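Local coordinates for protein aspartate semialdehyde dehydrogenase (Francisella tularensis subsp. tularensis, PDB 4WOJ) that probably catalyses the NADPH-dependent reductive dephosphorylation of L-aspartyl-4-phosphate to L-aspartate semialdehyde, a step towards lysine, methionine and threonine, at residues T314-L318 against A330-I334. Residues are numbered along the deposited sequence.
Sequences TLKYL and AIGRI
Residues 314-317 form the last turn of helix 311-317. Residues 330-334 are extended, apart from Arg333, which has positive phi (58/31). Thr314 points its CA-to-CB bond toward the strand. Its m rotamer places OG1 between two partners: Thr314 OG1 forms a hydrogen bond with Asn310 O, and one water joins the segments, donating to Thr314 OG1 and accepting from Arg333 N, both at 2.9 Å. Thr314 OG1 also comes to 3.8 Å from Arg333 CD. No direct hydrogen bond crosses between the segments. Tyr317 lies at the edge, with Tyr317 O 4.1 Å from Ala330 CB, while its ring leads away. The strand belongs to the mixed sheet of the dimerisation domain, between strands 304-307 and 343-351. The helix end packs against this sheet at the dimer interface. Arg333, beside it, forms a salt bridge with Glu244 of the second subunit and a hydrogen bond with Asn309 of its own chain. Leu318 is the first residue to leave helical angles, with phi/psi near -93/53, yet Leu318 N still donates to Thr314 O at 2.9 Å. It supplies most of the helix side of the contact. Leu318 CA is 6.0 Å from Ala330 CA. With chi1 t and chi2 p, Leu318 CD1 lies 3.8 Å from Ala330 CB and 3.6 Å from both Ile331 N and Gly332 N. Leu318 CD2 meets Arg333 CG at 3.8 Å. A CB on Gly332 would fall 2.8 Å from Leu318 CD2, so the bare backbone at Gly332 admits the leucine. The CA-to-CB bond of Ile331 points away from 314-318, and its side chain packs on Ile297 of helix 290-298.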
loop_
_atom_site.group_PDB
_atom_site.type_symbol
_atom_site.label_atom_id
_atom_site.label_comp_id
_atom_site.label_asym_id
_atom_site.label_seq_id
_atom_site.Cartn_x
_atom_site.Cartn_y
_atom_site.Cartn_z
ATOM N N THR B 314 9.704 -6.567 -12.257
ATOM C CA THR B 314 9.029 -6.165 -11.049
ATOM C C THR B 314 7.563 -6.074 -11.303
ATOM O O THR B 314 6.745 -6.619 -10.541
ATOM C CB THR B 314 9.516 -4.810 -10.529
ATOM O OG1 THR B 314 10.883 -4.923 -10.169
ATOM C CG2 THR B 314 8.713 -4.400 -9.333
ATOM N N LEU B 315 7.212 -5.364 -12.357
ATOM C CA LEU B 315 5.780 -5.218 -12.677
ATOM C C LEU B 315 5.170 -6.538 -13.077
ATOM O O LEU B 315 4.024 -6.801 -12.770
ATOM C CB LEU B 315 5.527 -4.138 -13.723
ATOM C CG LEU B 315 5.920 -2.717 -13.271
ATOM C CD1 LEU B 315 5.512 -1.700 -14.317
ATOM C CD2 LEU B 315 5.340 -2.307 -11.924
ATOM N N LYS B 316 5.927 -7.408 -13.712
ATOM C CA LYS B 316 5.331 -8.691 -14.089
ATOM C C LYS B 316 5.227 -9.722 -12.961
ATOM O O LYS B 316 4.233 -10.436 -12.864
ATOM C CB LYS B 316 6.046 -9.316 -15.289
ATOM C CG LYS B 316 5.241 -10.471 -15.851
ATOM C CD LYS B 316 5.788 -11.007 -17.150
ATOM C CE LYS B 316 4.718 -11.816 -17.879
ATOM N NZ LYS B 316 5.290 -12.496 -19.063
ATOM N N TYR B 317 6.258 -9.828 -12.141
ATOM C CA TYR B 317 6.287 -10.892 -11.096
ATOM C C TYR B 317 6.116 -10.459 -9.644
ATOM O O TYR B 317 5.721 -11.279 -8.847
ATOM C CB TYR B 317 7.552 -11.743 -11.225
ATOM C CG TYR B 317 7.720 -12.284 -12.617
ATOM C CD1 TYR B 317 6.893 -13.328 -13.097
ATOM C CD2 TYR B 317 8.670 -11.733 -13.482
ATOM C CE1 TYR B 317 7.029 -13.818 -14.391
ATOM C CE2 TYR B 317 8.819 -12.215 -14.773
ATOM C CZ TYR B 317 7.989 -13.254 -15.234
ATOM O OH TYR B 317 8.153 -13.719 -16.528
ATOM N N LEU B 318 6.423 -9.210 -9.271
ATOM C CA LEU B 318 6.342 -8.810 -7.823
ATOM C C LEU B 318 4.987 -8.202 -7.471
ATOM O O LEU B 318 4.926 -7.092 -7.002
ATOM C CB LEU B 318 7.460 -7.850 -7.461
ATOM C CG LEU B 318 7.790 -7.688 -5.982
ATOM C CD1 LEU B 318 8.184 -9.008 -5.346
ATOM C CD2 LEU B 318 8.944 -6.722 -5.867
ATOM N N ALA B 330 7.273 -14.158 -3.356
ATOM C CA ALA B 330 8.071 -13.275 -4.195
ATOM C C ALA B 330 8.676 -12.126 -3.348
ATOM O O ALA B 330 8.091 -11.640 -2.381
ATOM C CB ALA B 330 7.256 -12.741 -5.341
ATOM N N ILE B 331 9.886 -11.742 -3.691
ATOM C CA ILE B 331 10.583 -10.700 -2.938
ATOM C C ILE B 331 11.562 -9.993 -3.812
ATOM O O ILE B 331 12.379 -10.617 -4.477
ATOM C CB ILE B 331 11.297 -11.285 -1.736
ATOM C CG1 ILE B 331 12.239 -10.214 -1.112
ATOM C CG2 ILE B 331 12.026 -12.537 -2.110
ATOM C CD1 ILE B 331 12.720 -10.599 0.244
ATOM N N GLY B 332 11.445 -8.690 -3.866
ATOM C CA GLY B 332 12.209 -7.911 -4.830
ATOM C C GLY B 332 12.455 -6.504 -4.381
ATOM O O GLY B 332 12.236 -6.180 -3.248
ATOM N N ARG B 333 12.939 -5.682 -5.297
ATOM C CA ARG B 333 13.264 -4.318 -5.023
ATOM C C ARG B 333 14.307 -4.300 -3.889
ATOM O O ARG B 333 14.363 -3.384 -3.105
ATOM C CB ARG B 333 12.014 -3.510 -4.675
ATOM C CG ARG B 333 10.933 -3.487 -5.757
ATOM C CD ARG B 333 11.366 -2.847 -7.070
ATOM N NE ARG B 333 12.325 -1.760 -6.859
ATOM C CZ ARG B 333 12.035 -0.499 -6.521
ATOM N NH1 ARG B 333 10.787 -0.101 -6.322
ATOM N NH2 ARG B 333 13.027 0.385 -6.370
ATOM N N ILE B 334 15.133 -5.332 -3.846
ATOM C CA ILE B 334 16.115 -5.496 -2.810
ATOM C C ILE B 334 17.234 -4.489 -3.025
ATOM O O ILE B 334 17.965 -4.558 -3.979
ATOM C CB ILE B 334 16.699 -6.923 -2.781
ATOM C CG1 ILE B 334 15.585 -7.943 -2.509
ATOM C CG2 ILE B 334 17.793 -7.029 -1.720
ATOM C CD1 ILE B 334 15.876 -9.344 -3.006
HETATM O O HOH W 1 11.992 -6.425 -7.896
#